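Local coordinates for protein trehalose-6-phosphate phosphatase (Neosartorya fumigata, PDB 5DXL) that belongs to the trehalose-phosphatase family of the HAD clan, joining a Rossmann-like core to a smaller cap domain, at residues P4-A9 / H237-T242; M110-E115 / V183-V188; E118-F123 / K160-T165; W254-P259 / I263-M268. All blocks are in the same frame, centred on the assembly; numbering follows the deposited sequence.

Interaction 1 of 4, residues P4-A9 / H237-T242; sequences PALDRA and HVFSVT
Leu6 carries this contact from one side, setting its methyl CD1 against two side chains of strand 238-243. Leu6 CD1 lies 3.9 Å from both Phe239 CD2 and Val241 CG2, while its sister methyl, Leu6 CD2, adds a looser approach of 4.2 Å to Val241 CG2. The leucine crosses both partners at about a right angle and meets the phenylalanine ring obliquely. A chi1 of -179° holds CG trans to the main-chain nitrogen and carries it toward the strand, and chi2 of 60° then turns the methyls onto their partners. Phe239 and Val241 present themselves together because alternate residues of a strand face the same way; Ser240, between them, points to the other side and packs on helix 222-229. The strand is the penultimate one in the central sheet of the Rossmann-like HAD core; the N-terminal segment runs beside edge strand 254-256, and Leu6 reaches from there over the sheet. Backbone hydrogen bonds of Pro4 and Leu6 with His255 fix the segment's course. Leu11 of helix 8-17 touches both Leu6 and Phe239 and so extends the apolar cluster. Asp7 occupies the N-cap of that helix, its OD1 accepting a hydrogen bond from Lys10 N.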
loop_
_atom_site.group_PDB
_atom_site.type_symbol
_atom_site.label_atom_id
_atom_site.label_comp_id
_atom_site.label_asym_id
_atom_site.label_seq_id
_atom_site.Cartn_x
_atom_site.Cartn_y
_atom_site.Cartn_z
ATOM N N PRO A 4 20.675 7.252 1.052
ATOM C CA PRO A 4 21.079 8.045 -0.107
ATOM C C PRO A 4 19.924 8.190 -1.089
ATOM O O PRO A 4 18.995 7.378 -1.078
ATOM C CB PRO A 4 22.214 7.223 -0.720
ATOM C CG PRO A 4 21.897 5.817 -0.331
ATOM C CD PRO A 4 21.216 5.880 1.007
ATOM N N ALA A 5 19.970 9.222 -1.919
ATOM C CA ALA A 5 18.990 9.360 -2.980
ATOM C C ALA A 5 19.108 8.183 -3.943
ATOM O O ALA A 5 20.199 7.650 -4.161
ATOM C CB ALA A 5 19.180 10.681 -3.713
ATOM N N LEU A 6 17.973 7.768 -4.499
ATOM C CA LEU A 6 17.960 6.687 -5.472
ATOM C C LEU A 6 19.013 6.901 -6.558
ATOM O O LEU A 6 19.047 7.947 -7.196
ATOM C CB LEU A 6 16.569 6.570 -6.096
ATOM C CG LEU A 6 16.359 5.472 -7.134
ATOM C CD1 LEU A 6 16.615 4.087 -6.542
ATOM C CD2 LEU A 6 14.940 5.583 -7.684
ATOM N N ASP A 7 19.883 5.911 -6.732
ATOM C CA ASP A 7 20.913 5.957 -7.767
ATOM C C ASP A 7 20.262 5.683 -9.123
ATOM O O ASP A 7 20.013 4.533 -9.480
ATOM C CB ASP A 7 22.004 4.932 -7.449
ATOM C CG ASP A 7 23.193 5.007 -8.395
ATOM O OD1 ASP A 7 23.032 5.417 -9.564
ATOM O OD2 ASP A 7 24.303 4.646 -7.950
ATOM N N ARG A 8 19.966 6.737 -9.868
ATOM C CA ARG A 8 19.198 6.585 -11.098
ATOM C C ARG A 8 19.949 5.789 -12.159
ATOM O O ARG A 8 19.337 5.064 -12.941
ATOM C CB ARG A 8 18.804 7.950 -11.646
ATOM C CG ARG A 8 17.938 8.747 -10.697
ATOM C CD ARG A 8 17.077 9.689 -11.494
ATOM N NE ARG A 8 16.339 10.627 -10.665
ATOM C CZ ARG A 8 15.521 11.549 -11.161
ATOM N NH1 ARG A 8 15.349 11.639 -12.477
ATOM N NH2 ARG A 8 14.880 12.378 -10.347
ATOM N N ALA A 9 21.274 5.905 -12.175
ATOM C CA ALA A 9 22.068 5.121 -13.119
ATOM C C ALA A 9 21.965 3.623 -12.823
ATOM O O ALA A 9 21.777 2.817 -13.741
ATOM C CB ALA A 9 23.527 5.571 -13.097
ATOM N N HIS A 237 18.375 -6.380 -7.222
ATOM C CA HIS A 237 17.187 -6.452 -8.081
ATOM C C HIS A 237 16.027 -5.637 -7.504
ATOM O O HIS A 237 15.023 -5.413 -8.183
ATOM C CB HIS A 237 16.719 -7.900 -8.260
ATOM C CG HIS A 237 17.656 -8.759 -9.054
ATOM N ND1 HIS A 237 18.877 -8.313 -9.507
ATOM C CD2 HIS A 237 17.533 -10.033 -9.491
ATOM C CE1 HIS A 237 19.473 -9.278 -10.184
ATOM N NE2 HIS A 237 18.679 -10.335 -10.186
ATOM N N VAL A 238 16.161 -5.219 -6.252
ATOM C CA VAL A 238 15.055 -4.591 -5.526
ATOM C C VAL A 238 15.404 -3.175 -5.107
ATOM O O VAL A 238 16.444 -2.941 -4.496
ATOM C CB VAL A 238 14.673 -5.399 -4.271
ATOM C CG1 VAL A 238 13.586 -4.686 -3.475
ATOM C CG2 VAL A 238 14.227 -6.796 -4.654
ATOM N N PHE A 239 14.526 -2.231 -5.443
ATOM C CA PHE A 239 14.694 -0.836 -5.081
ATOM C C PHE A 239 13.480 -0.386 -4.282
ATOM O O PHE A 239 12.452 0.010 -4.859
ATOM C CB PHE A 239 14.876 0.041 -6.330
ATOM C CG PHE A 239 16.037 -0.371 -7.193
ATOM C CD1 PHE A 239 15.896 -1.388 -8.125
ATOM C CD2 PHE A 239 17.257 0.272 -7.084
ATOM C CE1 PHE A 239 16.963 -1.771 -8.923
ATOM C CE2 PHE A 239 18.328 -0.101 -7.885
ATOM C CZ PHE A 239 18.175 -1.129 -8.804
ATOM N N SER A 240 13.606 -0.461 -2.962
ATOM C CA SER A 240 12.610 0.082 -2.041
ATOM C C SER A 240 12.979 1.529 -1.768
ATOM O O SER A 240 14.075 1.825 -1.278
ATOM C CB SER A 240 12.553 -0.711 -0.736
ATOM O OG SER A 240 11.985 -2.002 -0.941
ATOM N N VAL A 241 12.062 2.426 -2.109
ATOM C CA VAL A 241 12.360 3.849 -2.120
ATOM C C VAL A 241 11.285 4.623 -1.384
ATOM O O VAL A 241 10.123 4.589 -1.772
ATOM C CB VAL A 241 12.448 4.387 -3.565
ATOM C CG1 VAL A 241 12.942 5.836 -3.571
ATOM C CG2 VAL A 241 13.341 3.514 -4.444
ATOM N N THR A 242 11.661 5.317 -0.315
ATOM C CA THR A 242 10.709 6.193 0.361
ATOM C C THR A 242 10.725 7.576 -0.274
ATOM O O THR A 242 11.727 7.995 -0.851
ATOM C CB THR A 242 11.003 6.316 1.876
ATOM O OG1 THR A 242 9.894 6.954 2.522
ATOM C CG2 THR A 242 12.293 7.123 2.147
#

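Interaction 2 of 4, residues M110-E115 / V183-V188; sequences MGWQKE and VRPTFV
The indole of Trp112 is the flat group that meets segment 183-188, and it does so along its six-membered ring. On one face lie atoms of its own segment: Gln113 CG stands 3.4 Å above the indole plane and Met110 O farther off, both displaced toward the rim. The strand residues approach obliquely. Trp112 CZ3 is 3.7 Å from Val183 CG1, Trp112 CH2 is 3.6 Å from Val183 O, and Trp112 CZ2 is 3.9 Å from Pro185 CD. Valine and indole run past each other in opposite directions, whereas the proline crosses the indole at about a right angle. Two smaller flat groups each have one atom of their own segment over one face, displaced toward the rim: Pro185 CB stands 3.4 Å above the Phe187 ring, and Val188 CG1 lies over the Arg184 guanidinium. In helix 112-125, a chi1 of 60° tucks Trp112 CG between the backbone N and the carbonyl carbon and turns the indole toward strand 180-185. That helix packs on the four-stranded antiparallel sheet of the cap domain, an alpha/beta arrangement consistent with the C2-type caps of the HAD clan. Trp170 meets Trp112 edge-to-face, and Val172 of the neighbouring strand touches both Trp112 and Val183. The amide of Gln113 is held at both ends, OE1 by Arg134 NH2 and NE2 by the carbonyl oxygen of Arg136.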
loop_
_atom_site.group_PDB
_atom_site.type_symbol
_atom_site.label_atom_id
_atom_site.label_comp_id
_atom_site.label_asym_id
_atom_site.label_seq_id
_atom_site.Cartn_x
_atom_site.Cartn_y
_atom_site.Cartn_z
HETATM N N MSE A 110 -16.196 -12.622 7.588
HETATM C CA MSE A 110 -16.146 -11.518 8.533
HETATM C C MSE A 110 -16.997 -11.794 9.774
HETATM O O MSE A 110 -17.505 -10.873 10.418
HETATM C CB MSE A 110 -16.560 -10.221 7.851
HETATM C CG MSE A 110 -15.527 -9.803 6.809
HETATM SE SE MSE A 110 -15.825 -8.003 6.135
HETATM C CE MSE A 110 -17.216 -8.445 4.824
ATOM N N GLY A 111 -17.128 -13.075 10.111
ATOM C CA GLY A 111 -17.819 -13.469 11.329
ATOM C C GLY A 111 -17.215 -12.827 12.569
ATOM O O GLY A 111 -17.913 -12.646 13.568
ATOM N N TRP A 112 -15.924 -12.500 12.493
ATOM C CA TRP A 112 -15.235 -11.821 13.597
ATOM C C TRP A 112 -15.920 -10.512 13.972
ATOM O O TRP A 112 -15.864 -10.083 15.133
ATOM C CB TRP A 112 -13.759 -11.564 13.248
ATOM C CG TRP A 112 -13.521 -10.703 12.044
ATOM C CD1 TRP A 112 -13.309 -11.131 10.759
ATOM C CD2 TRP A 112 -13.441 -9.271 12.007
ATOM N NE1 TRP A 112 -13.111 -10.053 9.929
ATOM C CE2 TRP A 112 -13.182 -8.901 10.667
ATOM C CE3 TRP A 112 -13.556 -8.266 12.977
ATOM C CZ2 TRP A 112 -13.052 -7.570 10.271
ATOM C CZ3 TRP A 112 -13.425 -6.944 12.581
ATOM C CH2 TRP A 112 -13.178 -6.608 11.241
ATOM N N GLN A 113 -16.581 -9.876 13.010
ATOM C CA GLN A 113 -17.223 -8.595 13.282
ATOM C C GLN A 113 -18.350 -8.724 14.309
ATOM O O GLN A 113 -18.591 -7.809 15.085
ATOM C CB GLN A 113 -17.754 -7.967 12.001
ATOM C CG GLN A 113 -16.646 -7.543 11.064
ATOM C CD GLN A 113 -17.097 -6.483 10.091
ATOM O OE1 GLN A 113 -18.250 -6.060 10.111
ATOM N NE2 GLN A 113 -16.186 -6.040 9.233
ATOM N N LYS A 114 -19.039 -9.861 14.301
ATOM C CA LYS A 114 -20.122 -10.089 15.242
ATOM C C LYS A 114 -19.576 -10.100 16.669
ATOM O O LYS A 114 -20.120 -9.453 17.561
ATOM C CB LYS A 114 -20.848 -11.409 14.937
ATOM C CG LYS A 114 -22.017 -11.699 15.879
ATOM C CD LYS A 114 -22.806 -12.944 15.451
ATOM C CE LYS A 114 -23.924 -13.245 16.442
ATOM N NZ LYS A 114 -24.894 -14.240 15.912
ATOM N N GLU A 115 -18.486 -10.825 16.873
ATOM C CA GLU A 115 -17.919 -10.939 18.212
ATOM C C GLU A 115 -17.279 -9.627 18.657
ATOM O O GLU A 115 -17.409 -9.227 19.811
ATOM C CB GLU A 115 -16.897 -12.068 18.268
ATOM C CG GLU A 115 -16.477 -12.423 19.680
ATOM C CD GLU A 115 -15.705 -13.723 19.758
ATOM O OE1 GLU A 115 -15.679 -14.457 18.750
ATOM O OE2 GLU A 115 -15.125 -14.006 20.830
ATOM N N VAL A 183 -9.953 -3.278 15.147
ATOM C CA VAL A 183 -9.788 -4.626 14.629
ATOM C C VAL A 183 -10.056 -4.591 13.135
ATOM O O VAL A 183 -11.047 -4.027 12.695
ATOM C CB VAL A 183 -10.737 -5.631 15.302
ATOM C CG1 VAL A 183 -10.450 -7.033 14.807
ATOM C CG2 VAL A 183 -10.571 -5.563 16.833
ATOM N N ARG A 184 -9.157 -5.194 12.375
ATOM C CA ARG A 184 -9.292 -5.231 10.922
ATOM C C ARG A 184 -8.601 -6.470 10.366
ATOM O O ARG A 184 -7.767 -7.082 11.033
ATOM C CB ARG A 184 -8.685 -3.968 10.320
ATOM C CG ARG A 184 -7.191 -3.958 10.463
ATOM C CD ARG A 184 -6.582 -2.653 10.035
ATOM N NE ARG A 184 -5.142 -2.810 9.905
ATOM C CZ ARG A 184 -4.320 -1.840 9.533
ATOM N NH1 ARG A 184 -4.803 -0.633 9.262
ATOM N NH2 ARG A 184 -3.020 -2.081 9.428
ATOM N N PRO A 185 -8.935 -6.854 9.130
ATOM C CA PRO A 185 -8.297 -8.047 8.568
ATOM C C PRO A 185 -6.803 -7.852 8.349
ATOM O O PRO A 185 -6.357 -6.730 8.089
ATOM C CB PRO A 185 -9.014 -8.228 7.227
ATOM C CG PRO A 185 -10.304 -7.548 7.407
ATOM C CD PRO A 185 -9.995 -6.341 8.256
ATOM N N THR A 186 -6.043 -8.939 8.431
ATOM C CA THR A 186 -4.610 -8.867 8.181
ATOM C C THR A 186 -4.305 -8.421 6.746
ATOM O O THR A 186 -3.243 -7.848 6.485
ATOM C CB THR A 186 -3.927 -10.222 8.465
ATOM O OG1 THR A 186 -4.519 -11.235 7.644
ATOM C CG2 THR A 186 -4.103 -10.595 9.930
ATOM N N PHE A 187 -5.234 -8.633 5.812
ATOM C CA PHE A 187 -4.932 -8.294 4.417
ATOM C C PHE A 187 -4.922 -6.788 4.118
ATOM O O PHE A 187 -4.576 -6.372 3.011
ATOM C CB PHE A 187 -5.892 -9.025 3.448
ATOM C CG PHE A 187 -7.360 -8.673 3.595
ATOM C CD1 PHE A 187 -7.840 -7.406 3.273
ATOM C CD2 PHE A 187 -8.274 -9.645 3.982
ATOM C CE1 PHE A 187 -9.188 -7.104 3.377
ATOM C CE2 PHE A 187 -9.624 -9.346 4.080
ATOM C CZ PHE A 187 -10.076 -8.073 3.783
ATOM N N VAL A 188 -5.274 -5.972 5.107
ATOM C CA VAL A 188 -5.259 -4.521 4.964
ATOM C C VAL A 188 -3.823 -3.979 4.971
ATOM O O VAL A 188 -3.531 -2.939 4.378
ATOM C CB VAL A 188 -6.086 -3.857 6.099
ATOM C CG1 VAL A 188 -5.848 -2.355 6.164
ATOM C CG2 VAL A 188 -7.562 -4.172 5.911
#

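Interaction 3 of 4, residues E118-F123 / K160-T165; sequences EVFQHF and KMLEET
Leu162 turns its CG away from its own carbonyl carbon, chi1 -69°, and the fork of its methyls then straddles two residues of helix 118-123. One prong, Leu162 CD1, reaches Phe120 CE1 at 3.7 Å, meeting that ring obliquely; the other, Leu162 CD2, lies 4.0 Å from Val119 CG1. Met161, present as selenomethionine, is extended through its first two torsions, which carries the selenium to the rim of Phe123; the third only turns the methyl CE. There Met161 SE stands 4.4 Å from Phe123 CE2, near the plane of the ring and at its edge. The helical segments run almost antiparallel, 166° between their directions, with axes 11.6 Å apart at closest approach. They form the helical layer of the cap domain, an alpha/beta unit whose antiparallel sheet lies beneath Phe120: that ring also touches Ile132 and meets the ring of Trp141. Cys158, one turn before Leu162, packs against Val119, Phe120 and Phe123, continuing the seam. At the end of helix 148-164, Thr165 OG1 donates a 2.7 Å hydrogen bond to Met161 O from 36° above the carbonyl plane, turning the threonine side chain back onto the last helical turn.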
loop_
_atom_site.group_PDB
_atom_site.type_symbol
_atom_site.label_atom_id
_atom_site.label_comp_id
_atom_site.label_asym_id
_atom_site.label_seq_id
_atom_site.Cartn_x
_atom_site.Cartn_y
_atom_site.Cartn_z
ATOM N N GLU A 118 -19.926 -7.251 19.801
ATOM C CA GLU A 118 -20.451 -7.656 21.097
ATOM C C GLU A 118 -19.508 -7.202 22.215
ATOM O O GLU A 118 -19.948 -6.633 23.224
ATOM C CB GLU A 118 -20.658 -9.174 21.124
ATOM C CG GLU A 118 -21.492 -9.673 22.280
ATOM C CD GLU A 118 -21.896 -11.125 22.105
ATOM O OE1 GLU A 118 -21.809 -11.636 20.964
ATOM O OE2 GLU A 118 -22.293 -11.753 23.109
ATOM N N VAL A 119 -18.216 -7.438 22.016
ATOM C CA VAL A 119 -17.194 -7.040 22.976
ATOM C C VAL A 119 -17.097 -5.518 23.093
ATOM O O VAL A 119 -17.099 -4.965 24.194
ATOM C CB VAL A 119 -15.822 -7.611 22.595
ATOM C CG1 VAL A 119 -14.706 -6.971 23.420
ATOM C CG2 VAL A 119 -15.812 -9.127 22.746
ATOM N N PHE A 120 -17.007 -4.831 21.959
ATOM C CA PHE A 120 -16.962 -3.374 22.001
ATOM C C PHE A 120 -18.222 -2.776 22.648
ATOM O O PHE A 120 -18.135 -1.790 23.383
ATOM C CB PHE A 120 -16.778 -2.793 20.583
ATOM C CG PHE A 120 -15.351 -2.798 20.072
ATOM C CD1 PHE A 120 -14.280 -3.155 20.872
ATOM C CD2 PHE A 120 -15.092 -2.420 18.754
ATOM C CE1 PHE A 120 -12.976 -3.141 20.368
ATOM C CE2 PHE A 120 -13.796 -2.394 18.246
ATOM C CZ PHE A 120 -12.739 -2.757 19.048
ATOM N N GLN A 121 -19.393 -3.356 22.389
ATOM C CA GLN A 121 -20.626 -2.805 22.949
ATOM C C GLN A 121 -20.617 -2.936 24.464
ATOM O O GLN A 121 -21.077 -2.050 25.188
ATOM C CB GLN A 121 -21.858 -3.507 22.375
ATOM C CG GLN A 121 -23.170 -2.986 22.939
ATOM C CD GLN A 121 -23.416 -1.520 22.605
ATOM O OE1 GLN A 121 -22.973 -1.023 21.567
ATOM N NE2 GLN A 121 -24.129 -0.822 23.487
ATOM N N HIS A 122 -20.064 -4.049 24.922
ATOM C CA HIS A 122 -19.955 -4.333 26.345
ATOM C C HIS A 122 -19.104 -3.284 27.036
ATOM O O HIS A 122 -19.519 -2.706 28.048
ATOM C CB HIS A 122 -19.357 -5.713 26.552
ATOM C CG HIS A 122 -19.323 -6.146 27.979
ATOM N ND1 HIS A 122 -18.190 -6.050 28.758
ATOM C CD2 HIS A 122 -20.279 -6.693 28.763
ATOM C CE1 HIS A 122 -18.456 -6.514 29.966
ATOM N NE2 HIS A 122 -19.715 -6.911 29.995
ATOM N N PHE A 123 -17.919 -3.038 26.480
ATOM C CA PHE A 123 -17.007 -2.052 27.046
ATOM C C PHE A 123 -17.535 -0.638 26.877
ATOM O O PHE A 123 -17.263 0.227 27.712
ATOM C CB PHE A 123 -15.613 -2.174 26.427
ATOM C CG PHE A 123 -14.765 -3.226 27.067
ATOM C CD1 PHE A 123 -13.943 -2.911 28.143
ATOM C CD2 PHE A 123 -14.806 -4.538 26.623
ATOM C CE1 PHE A 123 -13.156 -3.884 28.749
ATOM C CE2 PHE A 123 -14.028 -5.519 27.221
ATOM C CZ PHE A 123 -13.204 -5.190 28.299
ATOM N N LYS A 160 -6.451 -7.211 25.317
ATOM C CA LYS A 160 -5.991 -8.534 25.720
ATOM C C LYS A 160 -7.060 -9.578 25.413
ATOM O O LYS A 160 -6.763 -10.651 24.883
ATOM C CB LYS A 160 -5.625 -8.557 27.209
ATOM C CG LYS A 160 -5.276 -9.945 27.714
ATOM C CD LYS A 160 -4.890 -9.941 29.187
ATOM C CE LYS A 160 -4.767 -11.363 29.717
ATOM N NZ LYS A 160 -4.031 -11.425 31.010
HETATM N N MSE A 161 -8.309 -9.242 25.713
HETATM C CA MSE A 161 -9.422 -10.142 25.455
HETATM C C MSE A 161 -9.538 -10.490 23.971
HETATM O O MSE A 161 -9.650 -11.662 23.609
HETATM C CB MSE A 161 -10.723 -9.528 25.948
HETATM C CG MSE A 161 -11.938 -10.366 25.663
HETATM SE SE MSE A 161 -13.396 -9.852 26.843
HETATM C CE MSE A 161 -12.499 -10.191 28.517
ATOM N N LEU A 162 -9.499 -9.470 23.118
ATOM C CA LEU A 162 -9.600 -9.684 21.672
ATOM C C LEU A 162 -8.439 -10.512 21.121
ATOM O O LEU A 162 -8.632 -11.358 20.244
ATOM C CB LEU A 162 -9.677 -8.339 20.943
ATOM C CG LEU A 162 -10.991 -7.603 21.213
ATOM C CD1 LEU A 162 -10.981 -6.202 20.632
ATOM C CD2 LEU A 162 -12.181 -8.400 20.695
ATOM N N GLU A 163 -7.233 -10.265 21.622
ATOM C CA GLU A 163 -6.056 -10.989 21.149
ATOM C C GLU A 163 -6.125 -12.478 21.477
ATOM O O GLU A 163 -5.655 -13.315 20.704
ATOM C CB GLU A 163 -4.781 -10.386 21.746
ATOM C CG GLU A 163 -4.396 -9.039 21.152
ATOM C CD GLU A 163 -3.310 -8.331 21.949
ATOM O OE1 GLU A 163 -3.122 -8.663 23.139
ATOM O OE2 GLU A 163 -2.643 -7.440 21.384
ATOM N N GLU A 164 -6.714 -12.803 22.621
ATOM C CA GLU A 164 -6.753 -14.185 23.088
ATOM C C GLU A 164 -7.950 -14.958 22.552
ATOM O O GLU A 164 -8.042 -16.173 22.733
ATOM C CB GLU A 164 -6.754 -14.215 24.614
ATOM C CG GLU A 164 -5.421 -13.816 25.212
ATOM C CD GLU A 164 -5.494 -13.581 26.705
ATOM O OE1 GLU A 164 -6.582 -13.770 27.293
ATOM O OE2 GLU A 164 -4.454 -13.203 27.286
ATOM N N THR A 165 -8.869 -14.260 21.897
ATOM C CA THR A 165 -10.076 -14.901 21.397
ATOM C C THR A 165 -10.228 -14.677 19.895
ATOM O O THR A 165 -9.831 -15.522 19.087
ATOM C CB THR A 165 -11.340 -14.388 22.136
ATOM O OG1 THR A 165 -11.411 -12.958 22.050
ATOM C CG2 THR A 165 -11.296 -14.786 23.609
#

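Interaction 4 of 4, residues W254-P259 / I263-M268; sequences WHLLEP and IGTISM
Pro259 and Ile263 are joined by the one hydrogen bond across this contact: Ile263 N donates to Pro259 O over 2.9 Å. It is nearly straight, with an N-H...O angle of 168°, and its spacing of four residues makes it a first-turn bond of helix 259-270. The same carbonyl is grazed by a side chain, Ile263 CG1 lying 3.4 Å from Pro259 O. Van der Waals contact links strand and helix through Leu256: CG anti to the carbonyl carbon (chi1 -71°) brings Leu256 CD1 to 3.6 Å and Leu256 CD2 to 3.9 Å from Thr265 OG1. The hydroxyl is nevertheless satisfied, since it is hydrogen-bonded to Asp261 O; the leucine methyls merely abut it. Within the helix, Ile263 O takes two donors from Ser267, the backbone N at 2.9 Å and OG at 3.0 Å, the latter from 40° above the carbonyl plane. Glu258 is the N-cap residue, so the short turn after strand 254-256 passes directly into the helix. That strand forms one edge of the core sheet and bonds to strand 238-243, with Leu256 also touching Val241. The helix is flanked by helix 8-17, which Thr265 and Met268 touch, and by helix 45-56, which receives Ile263 and Ile266.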
loop_
_atom_site.group_PDB
_atom_site.type_symbol
_atom_site.label_atom_id
_atom_site.label_comp_id
_atom_site.label_asym_id
_atom_site.label_seq_id
_atom_site.Cartn_x
_atom_site.Cartn_y
_atom_site.Cartn_z
ATOM N N TRP A 254 16.571 3.646 -0.225
ATOM C CA TRP A 254 16.783 4.848 -1.016
ATOM C C TRP A 254 15.682 5.844 -0.729
ATOM O O TRP A 254 14.652 5.469 -0.181
ATOM C CB TRP A 254 16.743 4.548 -2.517
ATOM C CG TRP A 254 17.566 3.397 -3.001
ATOM C CD1 TRP A 254 17.153 2.107 -3.182
ATOM C CD2 TRP A 254 18.930 3.448 -3.424
ATOM N NE1 TRP A 254 18.186 1.345 -3.688
ATOM C CE2 TRP A 254 19.290 2.145 -3.833
ATOM C CE3 TRP A 254 19.891 4.465 -3.476
ATOM C CZ2 TRP A 254 20.564 1.837 -4.299
ATOM C CZ3 TRP A 254 21.151 4.159 -3.947
ATOM C CH2 TRP A 254 21.479 2.856 -4.347
ATOM N N HIS A 255 15.871 7.098 -1.137
ATOM C CA HIS A 255 14.763 8.046 -1.120
ATOM C C HIS A 255 14.707 8.835 -2.422
ATOM O O HIS A 255 15.699 8.914 -3.155
ATOM C CB HIS A 255 14.869 9.021 0.068
ATOM C CG HIS A 255 15.974 10.016 -0.088
ATOM N ND1 HIS A 255 17.277 9.747 0.281
ATOM C CD2 HIS A 255 15.979 11.259 -0.625
ATOM C CE1 HIS A 255 18.034 10.791 -0.014
ATOM N NE2 HIS A 255 17.273 11.719 -0.566
ATOM N N LEU A 256 13.536 9.394 -2.708
ATOM C CA LEU A 256 13.371 10.487 -3.668
ATOM C C LEU A 256 12.691 11.618 -2.898
ATOM O O LEU A 256 11.833 11.360 -2.054
ATOM C CB LEU A 256 12.537 10.054 -4.878
ATOM C CG LEU A 256 13.223 9.089 -5.844
ATOM C CD1 LEU A 256 12.228 8.541 -6.879
ATOM C CD2 LEU A 256 14.382 9.786 -6.544
ATOM N N LEU A 257 13.071 12.867 -3.149
ATOM C CA LEU A 257 12.620 13.934 -2.257
ATOM C C LEU A 257 11.133 14.257 -2.391
ATOM O O LEU A 257 10.455 14.513 -1.384
ATOM C CB LEU A 257 13.452 15.204 -2.492
ATOM C CG LEU A 257 14.905 15.132 -2.044
ATOM C CD1 LEU A 257 15.613 16.408 -2.461
ATOM C CD2 LEU A 257 15.030 14.919 -0.532
ATOM N N GLU A 258 10.627 14.269 -3.622
ATOM C CA GLU A 258 9.274 14.746 -3.893
ATOM C C GLU A 258 8.603 13.921 -4.974
ATOM O O GLU A 258 9.275 13.279 -5.781
ATOM C CB GLU A 258 9.292 16.217 -4.346
ATOM C CG GLU A 258 9.887 17.191 -3.346
ATOM C CD GLU A 258 8.987 17.438 -2.155
ATOM O OE1 GLU A 258 7.802 17.030 -2.188
ATOM O OE2 GLU A 258 9.472 18.042 -1.173
ATOM N N PRO A 259 7.268 13.966 -5.020
ATOM C CA PRO A 259 6.577 13.313 -6.141
ATOM C C PRO A 259 7.104 13.735 -7.522
ATOM O O PRO A 259 7.127 12.903 -8.427
ATOM C CB PRO A 259 5.123 13.748 -5.933
ATOM C CG PRO A 259 4.999 13.824 -4.439
ATOM C CD PRO A 259 6.326 14.420 -3.979
ATOM N N ILE A 263 8.031 11.099 -10.548
ATOM C CA ILE A 263 7.569 11.153 -11.929
ATOM C C ILE A 263 8.757 11.288 -12.875
ATOM O O ILE A 263 8.800 10.623 -13.911
ATOM C CB ILE A 263 6.573 12.296 -12.141
ATOM C CG1 ILE A 263 5.342 12.081 -11.249
ATOM C CG2 ILE A 263 6.160 12.394 -13.612
ATOM C CD1 ILE A 263 4.625 10.748 -11.485
ATOM N N GLY A 264 9.740 12.108 -12.502
ATOM C CA GLY A 264 10.943 12.244 -13.313
ATOM C C GLY A 264 11.693 10.934 -13.481
ATOM O O GLY A 264 12.195 10.625 -14.568
ATOM N N THR A 265 11.761 10.160 -12.404
ATOM C CA THR A 265 12.431 8.864 -12.424
ATOM C C THR A 265 11.706 7.873 -13.336
ATOM O O THR A 265 12.341 7.178 -14.143
ATOM C CB THR A 265 12.537 8.298 -11.021
ATOM O OG1 THR A 265 13.416 9.140 -10.270
ATOM C CG2 THR A 265 13.114 6.898 -11.049
ATOM N N ILE A 266 10.382 7.816 -13.231
ATOM C CA ILE A 266 9.629 6.905 -14.088
ATOM C C ILE A 266 9.743 7.347 -15.553
ATOM O O ILE A 266 9.880 6.508 -16.440
ATOM C CB ILE A 266 8.156 6.815 -13.655
ATOM C CG1 ILE A 266 8.078 6.269 -12.230
ATOM C CG2 ILE A 266 7.387 5.884 -14.586
ATOM C CD1 ILE A 266 6.725 6.474 -11.579
ATOM N N SER A 267 9.730 8.658 -15.801
ATOM C CA SER A 267 9.939 9.173 -17.165
ATOM C C SER A 267 11.279 8.730 -17.739
ATOM O O SER A 267 11.358 8.353 -18.914
ATOM C CB SER A 267 9.842 10.697 -17.182
ATOM O OG SER A 267 8.535 11.108 -16.833
HETATM N N MSE A 268 12.326 8.760 -16.917
HETATM C CA MSE A 268 13.640 8.294 -17.352
HETATM C C MSE A 268 13.553 6.842 -17.802
HETATM O O MSE A 268 14.108 6.476 -18.841
HETATM C CB MSE A 268 14.686 8.434 -16.235
HETATM C CG MSE A 268 16.024 7.710 -16.541
HETATM SE SE MSE A 268 17.163 7.777 -14.964
HETATM C CE MSE A 268 16.163 6.423 -13.952
#

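Overall arrangement
From the N terminus, segment 4-9 opens interaction 1, a long loop that closes only at strand 238-243. Interactions 2 and 3 both fall within that span, and interaction 3, between the cap helices, is in turn enclosed by interaction 2. These two share helix 112-125 and touch, Val183 CG2 lying 3.9 Å from Leu162 CD1, so together they bind the cap helices to the cap sheet. Interaction 4 follows in series as a short strand-to-helix connection. It adjoins interaction 1 in the core, where Thr242 O and Leu256 N, 2.9 Å apart, make a probable hydrogen bond between neighbouring strands. Core and cap pairs lie on opposite sides of the chain's centre; the centres of interactions 1 and 2 are about 35 Å apart.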